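Local coordinates for haloacid dehalogenase domain protein hydrolase (Planctomyces limnophilus, PDB 4OVY) that is probably a metal-dependent hydrolase of the haloacid dehalogenase superfamily, perhaps a phosphatase, and holds a calcium ion in its site, at residues V39-D44 and L144-F149; E137-P142 and E174-P179; T157-G162 and E166-W171; E18-V23 and A148-H153. One frame throughout, in Å; residues are numbered along the deposited sequence.

Contact 1. Residues V39-D44 and L144-F149. With CA (calcium ion), chain J; EDO (1,2-ethanediol), chain H.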
# COMPACT_ATOMS: atom_id res chain seq x y z
N VAL A 39 -9.06 -5.11 -8.89
CA VAL A 39 -9.55 -6.46 -8.58
C VAL A 39 -8.64 -7.10 -7.53
O VAL A 39 -7.42 -7.01 -7.63
CB VAL A 39 -9.67 -7.35 -9.84
CG1 VAL A 39 -8.35 -7.46 -10.59
CG2 VAL A 39 -10.18 -8.73 -9.47
N THR A 40 -9.26 -7.73 -6.53
CA THR A 40 -8.53 -8.35 -5.43
C THR A 40 -8.74 -9.86 -5.38
O THR A 40 -9.87 -10.35 -5.53
CB THR A 40 -8.92 -7.73 -4.07
OG1 THR A 40 -10.34 -7.80 -3.89
CG2 THR A 40 -8.45 -6.30 -3.97
N PHE A 41 -7.65 -10.58 -5.17
CA PHE A 41 -7.64 -12.03 -5.06
C PHE A 41 -7.05 -12.45 -3.73
O PHE A 41 -6.00 -11.95 -3.32
CB PHE A 41 -6.74 -12.64 -6.15
CG PHE A 41 -7.24 -12.43 -7.55
CD1 PHE A 41 -6.96 -11.26 -8.23
CD2 PHE A 41 -7.96 -13.42 -8.19
CE1 PHE A 41 -7.42 -11.07 -9.53
CE2 PHE A 41 -8.43 -13.24 -9.49
CZ PHE A 41 -8.15 -12.06 -10.15
N ASP A 42 -7.69 -13.40 -3.06
CA ASP A 42 -6.98 -14.17 -2.04
C ASP A 42 -5.90 -15.00 -2.76
O ASP A 42 -5.97 -15.20 -3.98
CB ASP A 42 -7.95 -15.07 -1.29
CG ASP A 42 -7.38 -15.59 0.02
OD1 ASP A 42 -6.29 -15.18 0.46
OD2 ASP A 42 -8.06 -16.41 0.64
N ASN A 43 -4.92 -15.48 -2.00
CA ASN A 43 -3.87 -16.35 -2.55
C ASN A 43 -4.13 -17.83 -2.24
O ASN A 43 -4.53 -18.59 -3.12
CB ASN A 43 -2.49 -15.92 -2.04
CG ASN A 43 -1.35 -16.68 -2.71
OD1 ASN A 43 -1.43 -17.03 -3.89
ND2 ASN A 43 -0.29 -16.93 -1.96
N ASP A 44 -3.93 -18.22 -0.99
CA ASP A 44 -4.12 -19.62 -0.57
C ASP A 44 -5.52 -20.10 -0.95
O ASP A 44 -6.50 -19.51 -0.54
CB ASP A 44 -3.96 -19.76 0.95
CG ASP A 44 -2.56 -19.41 1.44
OD1 ASP A 44 -1.57 -19.57 0.69
OD2 ASP A 44 -2.46 -18.98 2.60
N LEU A 144 -4.20 -18.04 -13.64
CA LEU A 144 -3.16 -17.30 -14.37
C LEU A 144 -3.74 -16.66 -15.64
O LEU A 144 -3.43 -15.51 -15.97
CB LEU A 144 -2.01 -18.22 -14.76
CG LEU A 144 -1.22 -18.90 -13.64
CD1 LEU A 144 -0.06 -19.67 -14.26
CD2 LEU A 144 -0.74 -17.90 -12.60
N GLU A 145 -4.59 -17.40 -16.33
CA GLU A 145 -5.30 -16.87 -17.50
C GLU A 145 -6.21 -15.70 -17.13
O GLU A 145 -6.24 -14.70 -17.83
CB GLU A 145 -6.11 -17.98 -18.18
CG GLU A 145 -5.23 -19.02 -18.84
CD GLU A 145 -5.99 -20.25 -19.28
OE1 GLU A 145 -7.24 -20.23 -19.29
OE2 GLU A 145 -5.32 -21.25 -19.64
N LEU A 146 -6.93 -15.84 -16.02
CA LEU A 146 -7.82 -14.78 -15.55
C LEU A 146 -7.05 -13.51 -15.21
O LEU A 146 -7.44 -12.42 -15.62
CB LEU A 146 -8.65 -15.25 -14.35
CG LEU A 146 -9.58 -14.22 -13.72
CD1 LEU A 146 -10.56 -13.64 -14.75
CD2 LEU A 146 -10.33 -14.86 -12.58
N LEU A 147 -5.94 -13.66 -14.49
CA LEU A 147 -5.08 -12.51 -14.18
C LEU A 147 -4.61 -11.77 -15.44
O LEU A 147 -4.70 -10.55 -15.52
CB LEU A 147 -3.87 -12.96 -13.36
CG LEU A 147 -4.14 -13.35 -11.91
CD1 LEU A 147 -2.94 -14.10 -11.35
CD2 LEU A 147 -4.47 -12.14 -11.06
N ALA A 148 -4.13 -12.52 -16.43
CA ALA A 148 -3.67 -11.93 -17.70
C ALA A 148 -4.80 -11.23 -18.44
O ALA A 148 -4.62 -10.13 -18.97
CB ALA A 148 -3.04 -13.01 -18.59
N PHE A 149 -5.96 -11.87 -18.48
CA PHE A 149 -7.14 -11.35 -19.16
C PHE A 149 -7.55 -10.00 -18.55
O PHE A 149 -7.82 -9.04 -19.26
CB PHE A 149 -8.29 -12.36 -19.04
CG PHE A 149 -9.60 -11.88 -19.60
CD1 PHE A 149 -9.76 -11.71 -20.98
CD2 PHE A 149 -10.68 -11.63 -18.77
CE1 PHE A 149 -10.97 -11.29 -21.50
CE2 PHE A 149 -11.90 -11.20 -19.30
CZ PHE A 149 -12.04 -11.03 -20.67
CA CA J . -8.14 -18.68 1.10
C1 EDO H . -3.52 -18.01 5.34
O1 EDO H . -4.24 -17.91 4.11
C2 EDO H . -4.47 -17.88 6.52
O2 EDO H . -5.42 -16.83 6.27
O HOH W 1 -9.41 -16.81 2.79
O HOH W 2 -7.79 -20.01 2.67
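The ring of Phe41 takes a leucine methyl over one face and another at its edge. Over the face sits CD2 of Leu147. It lies 3.9 Å from the centroid of the Phe41 ring and 28° off the ring normal, a CH-pi contact. It is displaced toward one side of the ring, with Leu147 CD2 3.5 Å from Phe41 CE1. At the edge, in the ring plane, Leu146 CD2 is 4.0 Å from Phe41 CE2. The Phe41 and Leu147 side chains run antiparallel, each passing the other's flank. The CB of Leu147 is turned aside, but CG stands beside the backbone N (chi1 -72°), and the far end comes back to the ring. Met143 and Leu150 of the same helix and Val232 of the neighbouring strand also touch Phe41.

The contact is apolar and buried. It packs helix 141-152 onto strand 38-41. Just past the strand, Asp42 OD2 binds the calcium at 2.3 Å. Asp44 O binds the calcium at 2.5 Å. Two waters and Asn234 OD1 also coordinate it. The other carboxylate oxygen, Asp42 OD1, makes a salt bridge to Lys216. Asp44 OD2 accepts a 2.6 Å hydrogen bond from O1 of the 1,2-ethanediol. A strand running into two aspartates at a metal is consistent with the DxDx(T/V) motif of the haloacid dehalogenase fold.

Contact 2. Residues E137-P142 and E174-P179. With EDO (1,2-ethanediol), chain F.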
# COMPACT_ATOMS: atom_id res chain seq x y z
N GLU A 137 4.71 -23.96 -8.52
CA GLU A 137 4.13 -24.63 -9.69
C GLU A 137 2.76 -25.25 -9.40
O GLU A 137 2.10 -25.76 -10.31
CB GLU A 137 5.09 -25.70 -10.24
CG GLU A 137 6.30 -25.11 -10.94
CD GLU A 137 7.26 -26.16 -11.46
OE1 GLU A 137 6.83 -27.31 -11.74
OE2 GLU A 137 8.46 -25.84 -11.59
N CYS A 138 2.33 -25.18 -8.13
CA CYS A 138 1.01 -25.65 -7.74
C CYS A 138 0.01 -24.50 -7.75
O CYS A 138 -0.89 -24.40 -6.91
CB CYS A 138 1.09 -26.35 -6.39
SG CYS A 138 2.25 -27.75 -6.40
N VAL A 139 0.17 -23.62 -8.75
CA VAL A 139 -0.72 -22.50 -8.98
C VAL A 139 -1.75 -22.94 -10.02
O VAL A 139 -1.52 -23.90 -10.76
CB VAL A 139 0.04 -21.24 -9.46
CG1 VAL A 139 1.01 -20.77 -8.38
CG2 VAL A 139 0.78 -21.49 -10.77
N TYR A 140 -2.88 -22.25 -10.05
CA TYR A 140 -3.98 -22.63 -10.93
C TYR A 140 -3.88 -21.94 -12.28
O TYR A 140 -3.99 -20.72 -12.38
CB TYR A 140 -5.33 -22.32 -10.27
CG TYR A 140 -5.50 -22.94 -8.91
CD1 TYR A 140 -5.05 -24.24 -8.63
CD2 TYR A 140 -6.12 -22.24 -7.88
CE1 TYR A 140 -5.22 -24.80 -7.39
CE2 TYR A 140 -6.30 -22.80 -6.63
CZ TYR A 140 -5.84 -24.08 -6.38
OH TYR A 140 -6.00 -24.63 -5.14
N GLN A 141 -3.66 -22.75 -13.32
CA GLN A 141 -3.51 -22.26 -14.67
C GLN A 141 -4.71 -21.41 -15.12
O GLN A 141 -4.52 -20.36 -15.74
CB GLN A 141 -3.27 -23.43 -15.63
CG GLN A 141 -3.28 -23.07 -17.11
CD GLN A 141 -2.15 -22.14 -17.52
OE1 GLN A 141 -1.05 -22.18 -16.96
NE2 GLN A 141 -2.41 -21.30 -18.51
N PRO A 142 -5.95 -21.84 -14.79
CA PRO A 142 -7.08 -20.99 -15.15
C PRO A 142 -7.05 -19.61 -14.48
O PRO A 142 -7.51 -18.63 -15.06
CB PRO A 142 -8.30 -21.80 -14.69
CG PRO A 142 -7.82 -23.21 -14.70
CD PRO A 142 -6.39 -23.13 -14.26
N GLU A 174 7.07 -12.87 -10.50
CA GLU A 174 7.42 -13.90 -11.49
C GLU A 174 6.26 -14.86 -11.75
O GLU A 174 6.00 -15.24 -12.89
CB GLU A 174 8.63 -14.71 -11.02
CG GLU A 174 9.11 -15.75 -12.04
CD GLU A 174 9.88 -16.91 -11.41
OE1 GLU A 174 10.42 -16.76 -10.28
OE2 GLU A 174 9.95 -17.99 -12.05
N VAL A 175 5.58 -15.27 -10.68
CA VAL A 175 4.61 -16.36 -10.76
C VAL A 175 3.23 -15.88 -11.21
O VAL A 175 2.61 -16.50 -12.08
CB VAL A 175 4.51 -17.12 -9.42
CG1 VAL A 175 3.39 -18.14 -9.43
CG2 VAL A 175 5.84 -17.79 -9.10
N TYR A 176 2.76 -14.78 -10.62
CA TYR A 176 1.42 -14.24 -10.89
C TYR A 176 1.41 -12.97 -11.74
O TYR A 176 0.34 -12.53 -12.17
CB TYR A 176 0.70 -13.90 -9.57
CG TYR A 176 0.43 -15.07 -8.66
CD1 TYR A 176 -0.11 -16.26 -9.15
CD2 TYR A 176 0.66 -14.98 -7.29
CE1 TYR A 176 -0.38 -17.33 -8.30
CE2 TYR A 176 0.39 -16.04 -6.43
CZ TYR A 176 -0.13 -17.21 -6.94
OH TYR A 176 -0.40 -18.26 -6.10
N GLY A 177 2.57 -12.35 -11.94
CA GLY A 177 2.63 -11.05 -12.61
C GLY A 177 2.20 -9.91 -11.70
O GLY A 177 1.85 -8.84 -12.18
N ILE A 178 2.24 -10.13 -10.39
CA ILE A 178 1.78 -9.14 -9.43
C ILE A 178 2.98 -8.59 -8.67
O ILE A 178 3.64 -9.35 -7.93
CB ILE A 178 0.75 -9.75 -8.47
CG1 ILE A 178 -0.49 -10.21 -9.27
CG2 ILE A 178 0.36 -8.74 -7.39
CD1 ILE A 178 -1.50 -10.99 -8.46
N PRO A 179 3.28 -7.29 -8.83
CA PRO A 179 4.44 -6.70 -8.18
C PRO A 179 4.21 -6.50 -6.68
O PRO A 179 3.07 -6.50 -6.24
CB PRO A 179 4.56 -5.35 -8.87
CG PRO A 179 3.16 -4.97 -9.19
CD PRO A 179 2.47 -6.27 -9.53
C1 EDO F . -0.71 -16.59 -18.79
O1 EDO F . -1.71 -16.36 -19.78
C2 EDO F . -0.77 -18.03 -18.34
O2 EDO F . -0.61 -18.90 -19.47
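Val139 meets Val175 and Tyr176 where the loop leading into helix 141-152 passes the end of helix 172-176, within the Rossmann-like haloacid dehalogenase fold. One methyl, Val139 CG1, does most of the touching. Its side chain crosses those of Val175 and Tyr176 obliquely. Val139 CG1 is 3.7 Å from Val175 CG1. It is also 3.7 Å from Tyr176 CE1. Val175 CG1 lies over one face of the Tyr176 ring, 3.9 Å above the plane and toward the rim. Val175 CG1 thus touches both Val139 CG1 and the tyrosine ring face. The far end of Tyr176 reaches the metal-site loop, where its OH makes a weak hydrogen bond with Asn43 OD1.

After Tyr176 the chain leaves the helix through Gly177, which has a positive phi of 76°. Tyr176 O is hydrogen-bonded to Arg151 NH2 of helix 141-152. On the other segment, Gln141 NE2 is hydrogen-bonded to Glu145 OE2 one turn on. Losing the amide to an alanine here would probably leave Glu145 OE2 with one partner fewer. The same nitrogen, Gln141 NE2, donates to O2 of the 1,2-ethanediol at 3.1 Å with a nearly straight N-H...O angle of 164°.

Contact 3. Residues T157-G162 and E166-W171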
# COMPACT_ATOMS: atom_id res chain seq x y z
N THR A 157 -4.38 -5.87 -10.68
CA THR A 157 -4.64 -7.10 -9.95
C THR A 157 -3.86 -7.07 -8.64
O THR A 157 -2.63 -6.99 -8.66
CB THR A 157 -4.21 -8.34 -10.76
OG1 THR A 157 -2.84 -8.20 -11.16
CG2 THR A 157 -5.09 -8.51 -12.00
N PHE A 158 -4.56 -7.12 -7.51
CA PHE A 158 -3.95 -7.17 -6.19
C PHE A 158 -4.17 -8.52 -5.51
O PHE A 158 -5.22 -9.16 -5.69
CB PHE A 158 -4.57 -6.12 -5.26
CG PHE A 158 -4.13 -4.71 -5.52
CD1 PHE A 158 -4.63 -3.99 -6.60
CD2 PHE A 158 -3.26 -4.07 -4.64
CE1 PHE A 158 -4.25 -2.68 -6.81
CE2 PHE A 158 -2.88 -2.76 -4.85
CZ PHE A 158 -3.37 -2.07 -5.94
N ILE A 159 -3.21 -8.94 -4.71
CA ILE A 159 -3.43 -10.01 -3.74
C ILE A 159 -3.82 -9.40 -2.40
O ILE A 159 -3.22 -8.42 -1.96
CB ILE A 159 -2.18 -10.90 -3.58
CG1 ILE A 159 -2.00 -11.78 -4.81
CG2 ILE A 159 -2.28 -11.78 -2.34
CD1 ILE A 159 -0.65 -12.46 -4.87
N VAL A 160 -4.83 -10.00 -1.76
CA VAL A 160 -5.28 -9.63 -0.43
C VAL A 160 -5.42 -10.93 0.37
O VAL A 160 -6.43 -11.61 0.29
CB VAL A 160 -6.60 -8.83 -0.46
CG1 VAL A 160 -6.99 -8.37 0.93
CG2 VAL A 160 -6.47 -7.62 -1.38
N SER A 161 -4.37 -11.26 1.12
CA SER A 161 -4.23 -12.58 1.76
C SER A 161 -4.00 -12.45 3.26
O SER A 161 -3.46 -11.46 3.73
CB SER A 161 -3.08 -13.34 1.11
OG SER A 161 -2.71 -14.49 1.85
N GLY A 162 -4.41 -13.47 4.00
CA GLY A 162 -4.09 -13.56 5.43
C GLY A 162 -2.65 -13.97 5.68
O GLY A 162 -2.14 -13.77 6.78
N GLU A 166 5.45 -10.67 3.27
CA GLU A 166 6.84 -10.92 2.91
C GLU A 166 7.14 -12.37 2.56
O GLU A 166 8.21 -12.67 2.01
CB GLU A 166 7.77 -10.41 4.01
CG GLU A 166 7.67 -8.91 4.28
CD GLU A 166 7.75 -8.04 3.02
OE1 GLU A 166 8.45 -8.41 2.05
OE2 GLU A 166 7.12 -6.96 3.00
N PHE A 167 6.21 -13.27 2.86
CA PHE A 167 6.29 -14.63 2.33
C PHE A 167 5.95 -14.68 0.84
O PHE A 167 6.49 -15.50 0.11
CB PHE A 167 5.37 -15.58 3.10
CG PHE A 167 5.49 -17.00 2.65
CD1 PHE A 167 6.61 -17.74 2.99
CD2 PHE A 167 4.50 -17.58 1.87
CE1 PHE A 167 6.74 -19.05 2.57
CE2 PHE A 167 4.62 -18.89 1.44
CZ PHE A 167 5.74 -19.63 1.79
N MSE A 168 5.03 -13.81 0.40
CA MSE A 168 4.54 -13.85 -1.00
C MSE A 168 5.33 -12.96 -1.92
O MSE A 168 5.52 -13.28 -3.10
CB MSE A 168 3.08 -13.41 -1.02
CG MSE A 168 2.19 -14.40 -0.28
SE MSE A 168 0.31 -13.80 -0.29
CE MSE A 168 0.46 -12.29 0.96
N ARG A 169 5.81 -11.83 -1.41
CA ARG A 169 6.46 -10.81 -2.25
C ARG A 169 7.69 -11.25 -3.04
O ARG A 169 7.92 -10.74 -4.13
CB ARG A 169 6.80 -9.56 -1.44
CG ARG A 169 5.63 -8.60 -1.32
CD ARG A 169 5.94 -7.46 -0.38
NE ARG A 169 5.00 -6.35 -0.55
CZ ARG A 169 4.87 -5.31 0.27
NH1 ARG A 169 5.60 -5.22 1.38
NH2 ARG A 169 4.02 -4.36 -0.02
N PRO A 170 8.50 -12.18 -2.49
CA PRO A 170 9.69 -12.58 -3.24
C PRO A 170 9.44 -13.23 -4.61
O PRO A 170 10.30 -13.15 -5.48
CB PRO A 170 10.39 -13.57 -2.30
CG PRO A 170 9.90 -13.20 -0.93
CD PRO A 170 8.49 -12.76 -1.13
N TRP A 171 8.27 -13.86 -4.79
CA TRP A 171 8.00 -14.66 -5.99
C TRP A 171 6.72 -14.30 -6.75
O TRP A 171 6.50 -14.79 -7.87
CB TRP A 171 7.98 -16.15 -5.61
CG TRP A 171 7.05 -16.46 -4.47
CD1 TRP A 171 7.37 -16.47 -3.14
CD2 TRP A 171 5.67 -16.79 -4.56
NE1 TRP A 171 6.26 -16.79 -2.39
CE2 TRP A 171 5.20 -16.99 -3.24
CE3 TRP A 171 4.78 -16.94 -5.62
CZ2 TRP A 171 3.88 -17.33 -2.96
CZ3 TRP A 171 3.46 -17.28 -5.34
CH2 TRP A 171 3.03 -17.47 -4.02
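Ile159 and Ser161 on strand 156-161 receive the side chain of Met168 from helix 165-168, in a beta-alpha unit beside the metal site. Met168 is modelled as selenomethionine. Its chain runs out extended and then bends at the selenium (chi3 -72°). The bend lays the end methyl alongside Ser161, with Met168 CE 3.7 Å from Ser161 CB. Met168 SE is also 3.7 Å from Ser161 CB. On its way the chain passes Ile159 at a slant, and Met168 SE comes to 3.9 Å from Ile159 CG2. The touching residues are buried, and only van der Waals contact joins them. Met168 further touches Asn43 and Val183.

In the haloacid dehalogenase fold, strand 156-161 lies parallel to strand 38-41, which leads into the metal-binding Asp42 and Asp44. Ser161, toward the end of this strand, probably matches the conserved serine or threonine of motif II in the family. Its side chain is about 4 Å from that of Asp42. Ser161 OG is hydrogen-bonded to Ala163 N, which ties the hydroxyl to the turn after the strand.

Residues 166-171 are braced by their own side chains. Arg169 NH1 forms a 2.8 Å salt bridge to Glu166 OE2, nearly in the guanidinium plane and on the syn side of the carboxylate. Arg221 of the second subunit also pairs with Glu166 OE2. Met168 O lies 3.5 Å above the plane of the Trp171 ring, toward its rim. Trp171 NE1 donates to Phe167 O at 2.8 Å, on a lone pair, though the bond is bent (133°) and the oxygen is tilted from the indole plane.

Contact 4. Residues E18-V23 and A148-H153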
# COMPACT_ATOMS: atom_id res chain seq x y z
N GLU A 18 -18.81 -11.35 -19.40
CA GLU A 18 -19.88 -10.35 -19.47
C GLU A 18 -19.53 -9.10 -18.66
O GLU A 18 -19.67 -7.97 -19.13
CB GLU A 18 -21.20 -10.95 -18.95
CG GLU A 18 -22.43 -10.07 -19.09
CD GLU A 18 -23.73 -10.86 -19.03
OE1 GLU A 18 -23.85 -11.73 -18.13
OE2 GLU A 18 -24.64 -10.63 -19.87
N TYR A 19 -19.07 -9.32 -17.43
CA TYR A 19 -18.75 -8.22 -16.54
C TYR A 19 -17.57 -7.39 -17.05
O TYR A 19 -17.63 -6.16 -17.10
CB TYR A 19 -18.46 -8.75 -15.14
CG TYR A 19 -18.25 -7.66 -14.12
CD1 TYR A 19 -19.33 -6.94 -13.63
CD2 TYR A 19 -16.98 -7.35 -13.64
CE1 TYR A 19 -19.16 -5.95 -12.68
CE2 TYR A 19 -16.80 -6.35 -12.69
CZ TYR A 19 -17.89 -5.65 -12.22
OH TYR A 19 -17.73 -4.66 -11.28
N VAL A 20 -16.49 -8.07 -17.45
CA VAL A 20 -15.32 -7.36 -17.95
C VAL A 20 -15.69 -6.55 -19.21
O VAL A 20 -15.30 -5.40 -19.34
CB VAL A 20 -14.14 -8.31 -18.21
CG1 VAL A 20 -13.01 -7.59 -18.94
CG2 VAL A 20 -13.64 -8.87 -16.87
N LYS A 21 -16.46 -7.15 -20.11
CA LYS A 21 -16.92 -6.43 -21.29
C LYS A 21 -17.72 -5.19 -20.91
O LYS A 21 -17.52 -4.11 -21.45
CB LYS A 21 -17.77 -7.32 -22.17
CG LYS A 21 -18.06 -6.71 -23.54
CD LYS A 21 -18.62 -7.75 -24.50
CE LYS A 21 -17.60 -8.83 -24.85
NZ LYS A 21 -16.37 -8.28 -25.47
N SER A 22 -18.63 -5.37 -19.96
CA SER A 22 -19.55 -4.31 -19.56
C SER A 22 -18.83 -3.13 -18.91
O SER A 22 -19.16 -1.98 -19.18
CB SER A 22 -20.59 -4.87 -18.60
OG SER A 22 -21.51 -3.87 -18.24
N VAL A 23 -17.83 -3.41 -18.08
CA VAL A 23 -17.15 -2.33 -17.38
C VAL A 23 -16.00 -1.68 -18.18
O VAL A 23 -15.50 -0.64 -17.78
CB VAL A 23 -16.64 -2.75 -15.98
CG1 VAL A 23 -17.79 -3.29 -15.13
CG2 VAL A 23 -15.48 -3.74 -16.07
N ALA A 148 -4.13 -12.52 -16.43
CA ALA A 148 -3.67 -11.93 -17.70
C ALA A 148 -4.80 -11.23 -18.44
O ALA A 148 -4.62 -10.13 -18.97
CB ALA A 148 -3.04 -13.01 -18.59
N PHE A 149 -5.96 -11.87 -18.48
CA PHE A 149 -7.14 -11.35 -19.16
C PHE A 149 -7.55 -10.00 -18.55
O PHE A 149 -7.82 -9.04 -19.26
CB PHE A 149 -8.29 -12.36 -19.04
CG PHE A 149 -9.60 -11.88 -19.60
CD1 PHE A 149 -9.76 -11.71 -20.98
CD2 PHE A 149 -10.68 -11.63 -18.77
CE1 PHE A 149 -10.97 -11.29 -21.50
CE2 PHE A 149 -11.90 -11.20 -19.30
CZ PHE A 149 -12.04 -11.03 -20.67
N LEU A 150 -7.59 -9.95 -17.23
CA LEU A 150 -7.94 -8.71 -16.53
C LEU A 150 -6.91 -7.61 -16.78
O LEU A 150 -7.27 -6.46 -17.04
CB LEU A 150 -8.10 -8.98 -15.03
CG LEU A 150 -9.30 -9.88 -14.69
CD1 LEU A 150 -9.21 -10.39 -13.26
CD2 LEU A 150 -10.62 -9.16 -14.92
N ARG A 151 -5.63 -7.95 -16.72
CA ARG A 151 -4.59 -6.96 -16.98
C ARG A 151 -4.62 -6.46 -18.43
O ARG A 151 -4.39 -5.29 -18.69
CB ARG A 151 -3.21 -7.49 -16.58
CG ARG A 151 -3.05 -7.59 -15.06
CD ARG A 151 -1.61 -7.82 -14.64
NE ARG A 151 -1.11 -9.12 -15.07
CZ ARG A 151 -0.94 -10.20 -14.28
NH1 ARG A 151 -0.49 -11.31 -14.82
NH2 ARG A 151 -1.22 -10.18 -12.98
N GLN A 152 -4.96 -7.34 -19.37
CA GLN A 152 -5.15 -6.94 -20.77
C GLN A 152 -6.27 -5.91 -20.93
O GLN A 152 -6.23 -5.10 -21.84
CB GLN A 152 -5.43 -8.16 -21.66
CG GLN A 152 -4.21 -9.03 -21.91
CD GLN A 152 -4.56 -10.42 -22.43
OE1 GLN A 152 -5.69 -10.67 -22.86
NE2 GLN A 152 -3.59 -11.32 -22.39
N HIS A 153 -7.24 -5.93 -20.02
CA HIS A 153 -8.33 -4.96 -20.01
C HIS A 153 -8.12 -3.84 -19.00
O HIS A 153 -9.08 -3.17 -18.58
CB HIS A 153 -9.66 -5.69 -19.80
CG HIS A 153 -10.05 -6.53 -20.97
ND1 HIS A 153 -9.50 -7.76 -21.22
CD2 HIS A 153 -10.91 -6.28 -21.98
CE1 HIS A 153 -10.02 -8.25 -22.33
NE2 HIS A 153 -10.88 -7.38 -22.81
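Val20 of helix 11-24 pushes its two methyls against Phe149, Leu150 and His153 of the segment around the end of helix 141-152. This is helix-against-helix packing on the haloacid dehalogenase domain, away from the metal site. Val20 CG1 stands over one face of the His153 imidazole, 4.0 Å from the ring centroid and 23° off the normal, a CH-pi contact. The other methyl, Val20 CG2, is 3.6 Å from Leu150 CD2. Phe149 CE2 lies 3.8 Å from both Val20 CG1 and Val20 CG2. With CG1 anti to the backbone N (chi1 171°), CG1 meets the imidazole and CG2 meets Leu150, while both reach the phenylalanine ring.

In the next shell, Leu17 and Pro3 touch Phe149, and Leu150 rests on Val39 of strand 38-41. The His153 side chain also touches Thr24, and His153 O is hydrogen-bonded to Arg37 NH1. His153 ND1 lies 3.8 Å above the plane of the Phe149 ring, near its rim.

With a leucine in place of His153, the bond to the carbonyl of Phe149 would be lost, and Val20 CG1 would probably be left without a flat, fixed surface to lie on. That bond sets the turn of the imidazole: His153 ND1 donates to Phe149 O at 2.9 Å, with the acceptor close to the ring plane and an N-H...O angle of 167°.

Overall arrangement
From the N terminus, helix 11-24 opens contact 4 and strand 38-41 opens contact 1. Residues 137-142 then open contact 2. Helix 141-152 closes contact 1 and then contact 4, with Ala148 and Phe149 shared. Contacts 1 and 4 therefore end on the same stretch of that helix. Contact 3 is a short local loop, from strand 156-161 to helix 165-168. Residues 174-179 finally close contact 2, so contact 3 is nested inside contact 2. Contact 2 crosses both contact 1 and contact 4. Helix 141-152 is common to contacts 1, 2 and 4. Contacts 1 and 3 join through the neighbouring strands 38-41 and 156-161, and Arg151 links contact 4 to contacts 2 and 3.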